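Side-chain contacts in glutamine cyclotransferase (Xanthomonas campestris, PDB 3MBR), which probably converts N-terminal glutamine of peptides into pyroglutamate, as a five-bladed beta-propeller glutaminyl cyclase with a bound calcium ion: residues E24-L29 with L33-G38; A68-W73 with L77-W82. The protein carries 1 engineered substitution. All coordinates share one frame; numbering follows the deposited sequence.

Contact 1: E24-L29 with L33-G38; sequences EGLFYL and LYESTG. With CA (calcium ion), chain B.
Phe27 leans over to Tyr34, its partner in an antiparallel hydrogen-bonded pair of the hairpin. Tyr34 CB sits over one face of the Phe27 ring, 3.6 Å from the ring centroid, in a CH-pi contact displaced toward the rim. Tyr34 CG then meets Phe27 CE1 and CZ, and Tyr34 CD1 lies 3.3 Å from Phe27 CE1. Farther out, Tyr34 CE1 approaches Leu29 CB at 3.9 Å. At the tip, Tyr34 OH shares a water with Leu29 O. The two rings are nearly parallel, with planes at 14°, but slid apart, so they barely overlap. Phe27 CG stands between its own backbone N and carbonyl carbon (chi1 66°), which swings the ring under Tyr34 CB.

The backbones join the pair twice. Phe27 N donates to Tyr34 O, and Tyr34 N returns a bond of 2.9 Å to Phe27 O.

The face of Leu26, Tyr28, Leu33 and Glu35 is packed differently. Leu26 CD1 touches Glu35 CB at 3.8 Å, and Leu33 CD2 comes to the edge of the Tyr28 ring. Glu35 OE2 is hydrogen-bonded to Thr23 OG1 and His17 NE2.

At the corner of the chain, Glu24 CG lies 3.4 Å from Gly38 CA. A water joins Glu24 OE2 to Gly38 O, and the same carboxylate forms a salt bridge with Lys223.

Leu26 O points out of the hairpin and binds calcium at 2.3 Å. Glu154, Leu155, Glu156, Ile209 and a water also bind the ion. Phe27 N, in the same peptide as Leu26 O, is bonded to Tyr34 O, which probably helps to orient this calcium ligand.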
loop_
_atom_site.group_PDB
_atom_site.type_symbol
_atom_site.label_atom_id
_atom_site.label_comp_id
_atom_site.label_asym_id
_atom_site.label_seq_id
_atom_site.Cartn_x
_atom_site.Cartn_y
_atom_site.Cartn_z
ATOM N N GLU A 24 7.525 -0.829 1.193
ATOM C CA GLU A 24 6.938 -1.327 -0.054
ATOM C C GLU A 24 5.486 -1.587 0.086
ATOM O O GLU A 24 4.842 -1.997 -0.890
ATOM C CB GLU A 24 7.685 -2.597 -0.498
ATOM C CG GLU A 24 9.088 -2.332 -1.021
ATOM C CD GLU A 24 9.297 -1.496 -2.339
ATOM O OE1 GLU A 24 8.421 -1.096 -2.988
ATOM O OE2 GLU A 24 10.502 -1.247 -2.718
ATOM N N GLY A 25 4.890 -1.415 1.258
ATOM C CA GLY A 25 3.442 -1.638 1.459
ATOM C C GLY A 25 3.153 -1.566 2.930
ATOM O O GLY A 25 4.091 -1.745 3.779
ATOM N N LEU A 26 1.909 -1.286 3.282
ATOM C CA LEU A 26 1.583 -1.095 4.706
ATOM C C LEU A 26 0.120 -1.445 4.933
ATOM O O LEU A 26 -0.736 -1.160 4.059
ATOM C CB LEU A 26 1.775 0.421 5.028
ATOM C CG LEU A 26 1.743 0.840 6.507
ATOM C CD1 LEU A 26 3.010 0.474 7.229
ATOM C CD2 LEU A 26 1.516 2.377 6.559
ATOM N N PHE A 27 -0.165 -2.057 6.092
ATOM C CA PHE A 27 -1.591 -2.187 6.485
ATOM C C PHE A 27 -1.695 -2.126 7.971
ATOM O O PHE A 27 -0.627 -2.189 8.674
ATOM C CB PHE A 27 -2.280 -3.412 5.882
ATOM C CG PHE A 27 -1.756 -4.737 6.360
ATOM C CD1 PHE A 27 -2.170 -5.264 7.590
ATOM C CD2 PHE A 27 -0.895 -5.513 5.555
ATOM C CE1 PHE A 27 -1.721 -6.567 8.050
ATOM C CE2 PHE A 27 -0.445 -6.802 6.039
ATOM C CZ PHE A 27 -0.880 -7.316 7.258
ATOM N N TYR A 28 -2.859 -2.009 8.523
ATOM C CA TYR A 28 -3.034 -1.916 9.956
ATOM C C TYR A 28 -3.957 -3.068 10.358
ATOM O O TYR A 28 -4.980 -3.383 9.705
ATOM C CB TYR A 28 -3.746 -0.597 10.272
ATOM C CG TYR A 28 -4.155 -0.419 11.711
ATOM C CD1 TYR A 28 -5.318 -0.990 12.182
ATOM C CD2 TYR A 28 -3.357 0.243 12.587
ATOM C CE1 TYR A 28 -5.750 -0.858 13.500
ATOM C CE2 TYR A 28 -3.777 0.411 13.941
ATOM C CZ TYR A 28 -4.970 -0.167 14.344
ATOM O OH TYR A 28 -5.410 0.015 15.658
ATOM N N LEU A 29 -3.626 -3.678 11.481
ATOM C CA LEU A 29 -4.510 -4.730 11.944
ATOM C C LEU A 29 -4.425 -4.890 13.458
ATOM O O LEU A 29 -3.301 -5.046 13.964
ATOM C CB LEU A 29 -4.095 -6.097 11.246
ATOM C CG LEU A 29 -4.945 -7.286 11.740
ATOM C CD1 LEU A 29 -6.300 -7.033 11.261
ATOM C CD2 LEU A 29 -4.277 -8.572 11.063
ATOM N N LEU A 33 0.824 -1.965 13.014
ATOM C CA LEU A 33 1.101 -1.844 11.601
ATOM C C LEU A 33 1.907 -3.024 11.100
ATOM O O LEU A 33 2.681 -3.637 11.875
ATOM C CB LEU A 33 1.944 -0.571 11.320
ATOM C CG LEU A 33 1.201 0.731 11.649
ATOM C CD1 LEU A 33 2.166 1.916 11.810
ATOM C CD2 LEU A 33 0.220 0.965 10.550
ATOM N N TYR A 34 1.728 -3.381 9.834
ATOM C CA TYR A 34 2.556 -4.394 9.191
ATOM C C TYR A 34 3.113 -3.680 7.978
ATOM O O TYR A 34 2.361 -3.002 7.224
ATOM C CB TYR A 34 1.667 -5.572 8.760
ATOM C CG TYR A 34 1.252 -6.382 9.947
ATOM C CD1 TYR A 34 0.174 -5.957 10.726
ATOM C CD2 TYR A 34 1.985 -7.527 10.346
ATOM C CE1 TYR A 34 -0.241 -6.652 11.855
ATOM C CE2 TYR A 34 1.531 -8.279 11.502
ATOM C CZ TYR A 34 0.443 -7.821 12.240
ATOM O OH TYR A 34 0.055 -8.534 13.364
ATOM N N GLU A 35 4.414 -3.812 7.786
ATOM C CA GLU A 35 5.105 -3.046 6.775
ATOM C C GLU A 35 6.076 -3.908 5.975
ATOM O O GLU A 35 6.878 -4.633 6.614
ATOM C CB GLU A 35 5.913 -1.938 7.456
ATOM C CG GLU A 35 6.531 -0.944 6.487
ATOM C CD GLU A 35 7.175 0.238 7.236
ATOM O OE1 GLU A 35 7.216 0.256 8.499
ATOM O OE2 GLU A 35 7.630 1.164 6.536
ATOM N N SER A 36 6.024 -3.919 4.652
ATOM C CA SER A 36 6.949 -4.644 3.768
ATOM C C SER A 36 8.143 -3.715 3.531
ATOM O O SER A 36 7.936 -2.494 3.353
ATOM C CB SER A 36 6.087 -4.793 2.361
ATOM O OG SER A 36 7.006 -5.578 1.573
ATOM N N THR A 37 9.353 -4.195 3.543
ATOM C CA THR A 37 10.510 -3.336 3.239
ATOM C C THR A 37 11.280 -4.038 2.174
ATOM O O THR A 37 11.536 -5.239 2.295
ATOM C CB THR A 37 11.302 -2.962 4.498
ATOM O OG1 THR A 37 11.855 -4.097 5.162
ATOM C CG2 THR A 37 10.479 -2.242 5.499
ATOM N N GLY A 38 11.697 -3.280 1.136
ATOM C CA GLY A 38 12.056 -3.817 -0.148
ATOM C C GLY A 38 13.472 -3.579 -0.383
ATOM O O GLY A 38 13.912 -2.458 -0.431
HETATM CA CA CA B . -1.875 -0.436 2.201
HETATM O O HOH W 1 12.740 -0.223 -1.637
HETATM O O HOH W 2 -1.740 -7.131 15.237
HETATM O O HOH W 3 -1.940 -2.806 1.690
#

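Contact 2: A68-W73 with L77-W82; sequences AGIVAW and LIQLTW. Engineered in segment 68-73: Ala68 (natural residue Glu).
Ile70 lays its CG2 branch against the extended side chain of Gln79, and the two run at a slant to each other. The methyl meets Gln79 CG at 3.5 Å and also touches CB, CD and NE2. Gln79 has CG anti to the backbone N (chi1 -178°) and stays straight beyond it, which lays its aliphatic part across this methyl. Its amide end is held elsewhere: OE1 bonds to Tyr90 OH, and NE2 makes a weak hydrogen bond to Ser36. Leu77 CD2 adds to the same face, 3.9 Å from Ile70 CG2.

Val71 and Ile78 behave otherwise. They lie side by side and point the same way, with Val71 CG1 3.8 Å from Ile78 CB. Ile78 CD1 reaches the neighbouring strand at Trp73 CB, while the indole leads away from 77-82. The Trp73 side chain also touches Leu117 and Pro131.

These strands form the first hairpin of a propeller blade, a four-stranded antiparallel sheet in which 67-73 is the edge strand nearest the propeller axis. The Val71 and Ile78 face packs on Leu110 of the next blade. The Ile70 face meets Phe27 of the preceding one.

Backbone bonds fix the register. Ile78 N donates to Val71 O at 2.9 Å, and Val71 N returns a bond to Ile78 O. Leu80 N reaches Gly69 O at 3.0 Å. Ala68 N bonds to Leu80 O.

Ala68 is an engineered residue, glutamate in the natural protein. Its CB rests 3.9 Å from Thr81 C and equally near Trp82 N.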
loop_
_atom_site.group_PDB
_atom_site.type_symbol
_atom_site.label_atom_id
_atom_site.label_comp_id
_atom_site.label_asym_id
_atom_site.label_seq_id
_atom_site.Cartn_x
_atom_site.Cartn_y
_atom_site.Cartn_z
ATOM N N ALA A 68 7.367 -6.924 -2.102
ATOM C CA ALA A 68 6.618 -5.772 -2.546
ATOM C C ALA A 68 5.393 -5.609 -1.629
ATOM O O ALA A 68 5.471 -5.854 -0.372
ATOM C CB ALA A 68 6.290 -5.860 -4.027
ATOM N N GLY A 69 4.225 -5.252 -2.202
ATOM C CA GLY A 69 3.047 -4.983 -1.362
ATOM C C GLY A 69 2.514 -6.141 -0.537
ATOM O O GLY A 69 2.753 -7.340 -0.870
ATOM N N ILE A 70 1.720 -5.824 0.486
ATOM C CA ILE A 70 1.217 -6.801 1.464
ATOM C C ILE A 70 -0.221 -6.475 1.825
ATOM O O ILE A 70 -0.624 -5.317 1.799
ATOM C CB ILE A 70 2.081 -6.829 2.732
ATOM C CG1 ILE A 70 2.234 -5.389 3.291
ATOM C CG2 ILE A 70 3.484 -7.512 2.437
ATOM C CD1 ILE A 70 2.769 -5.434 4.747
ATOM N N VAL A 71 -0.945 -7.515 2.273
ATOM C CA VAL A 71 -2.293 -7.340 2.773
ATOM C C VAL A 71 -2.613 -8.415 3.778
ATOM O O VAL A 71 -2.026 -9.505 3.695
ATOM C CB VAL A 71 -3.295 -7.423 1.556
ATOM C CG1 VAL A 71 -3.224 -8.829 0.902
ATOM C CG2 VAL A 71 -4.676 -7.041 1.902
ATOM N N ALA A 72 -3.494 -8.180 4.715
ATOM C CA ALA A 72 -3.979 -9.249 5.584
ATOM C C ALA A 72 -5.268 -9.840 5.027
ATOM O O ALA A 72 -6.137 -9.061 4.504
ATOM C CB ALA A 72 -4.300 -8.621 6.974
ATOM N N TRP A 73 -5.430 -11.128 5.209
ATOM C CA TRP A 73 -6.687 -11.825 4.862
ATOM C C TRP A 73 -6.916 -12.867 5.897
ATOM O O TRP A 73 -6.156 -13.829 5.960
ATOM C CB TRP A 73 -6.650 -12.446 3.452
ATOM C CG TRP A 73 -7.989 -13.094 3.160
ATOM C CD1 TRP A 73 -8.311 -14.374 3.254
ATOM C CD2 TRP A 73 -9.178 -12.403 2.818
ATOM N NE1 TRP A 73 -9.602 -14.560 2.972
ATOM C CE2 TRP A 73 -10.187 -13.353 2.718
ATOM C CE3 TRP A 73 -9.469 -11.060 2.556
ATOM C CZ2 TRP A 73 -11.500 -13.038 2.350
ATOM C CZ3 TRP A 73 -10.831 -10.718 2.184
ATOM C CH2 TRP A 73 -11.806 -11.718 2.123
ATOM N N LEU A 77 -1.085 -13.383 5.898
ATOM C CA LEU A 77 -0.467 -12.192 5.307
ATOM C C LEU A 77 -0.008 -12.556 3.929
ATOM O O LEU A 77 0.733 -13.516 3.748
ATOM C CB LEU A 77 0.652 -11.659 6.192
ATOM C CG LEU A 77 1.211 -10.304 5.860
ATOM C CD1 LEU A 77 1.936 -9.823 7.079
ATOM C CD2 LEU A 77 2.139 -10.333 4.704
ATOM N N ILE A 78 -0.517 -11.852 2.935
ATOM C CA ILE A 78 -0.184 -12.177 1.506
ATOM C C ILE A 78 0.749 -11.113 0.982
ATOM O O ILE A 78 0.494 -9.933 1.192
ATOM C CB ILE A 78 -1.534 -12.272 0.687
ATOM C CG1 ILE A 78 -2.427 -13.352 1.317
ATOM C CG2 ILE A 78 -1.217 -12.537 -0.767
ATOM C CD1 ILE A 78 -3.794 -13.425 0.855
ATOM N N GLN A 79 1.808 -11.546 0.288
ATOM C CA GLN A 79 2.791 -10.589 -0.193
ATOM C C GLN A 79 3.157 -10.855 -1.633
ATOM O O GLN A 79 3.298 -12.017 -2.046
ATOM C CB GLN A 79 4.040 -10.730 0.674
ATOM C CG GLN A 79 5.150 -9.710 0.281
ATOM C CD GLN A 79 6.342 -9.748 1.156
ATOM O OE1 GLN A 79 6.761 -10.794 1.618
ATOM N NE2 GLN A 79 6.939 -8.576 1.395
ATOM N N LEU A 80 3.397 -9.798 -2.418
ATOM C CA LEU A 80 3.912 -9.867 -3.788
ATOM C C LEU A 80 5.410 -9.689 -3.786
ATOM O O LEU A 80 6.004 -9.309 -2.772
ATOM C CB LEU A 80 3.255 -8.818 -4.702
ATOM C CG LEU A 80 1.745 -8.779 -4.666
ATOM C CD1 LEU A 80 1.265 -7.551 -5.467
ATOM C CD2 LEU A 80 1.183 -10.064 -5.244
ATOM N N THR A 81 6.041 -10.014 -4.922
ATOM C CA THR A 81 7.438 -9.668 -5.071
ATOM C C THR A 81 7.573 -8.763 -6.257
ATOM O O THR A 81 6.723 -8.752 -7.189
ATOM C CB THR A 81 8.316 -10.910 -5.306
ATOM O OG1 THR A 81 7.857 -11.614 -6.480
ATOM C CG2 THR A 81 8.392 -11.818 -4.101
ATOM N N TRP A 82 8.631 -8.009 -6.293
ATOM C CA TRP A 82 8.732 -7.080 -7.429
ATOM C C TRP A 82 8.795 -7.741 -8.835
ATOM O O TRP A 82 7.871 -7.602 -9.716
ATOM C CB TRP A 82 9.892 -6.166 -7.152
ATOM C CG TRP A 82 10.109 -5.098 -8.224
ATOM C CD1 TRP A 82 9.158 -4.537 -9.091
ATOM C CD2 TRP A 82 11.364 -4.511 -8.563
ATOM N NE1 TRP A 82 9.777 -3.630 -9.921
ATOM C CE2 TRP A 82 11.126 -3.596 -9.619
ATOM C CE3 TRP A 82 12.676 -4.674 -8.077
ATOM C CZ2 TRP A 82 12.159 -2.840 -10.191
ATOM C CZ3 TRP A 82 13.696 -3.934 -8.644
ATOM C CH2 TRP A 82 13.432 -3.026 -9.698
#

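In the fold
Contacts 1 and 2 are the first hairpins of two consecutive propeller blades, and their centres lie 9 Å apart. They touch directly. Ser36 OG approaches Ala68 O at 2.5 Å in a probable hydrogen bond, so a polar bridge runs from 33-38 to the engineered position. Phe27 CE1 packs on Ala72 CB at 3.5 Å. Ile70 CD1 comes equally close to Tyr34 O. Contact 1 supplies one calcium ligand, whereas contact 2 takes no direct part in the site: the side chain of Ile70 is about 7 Å from the ion and about 6 Å from that of Leu26. The contact centres lie about 7 and 9 Å from the chain centre, in keeping with inner strands.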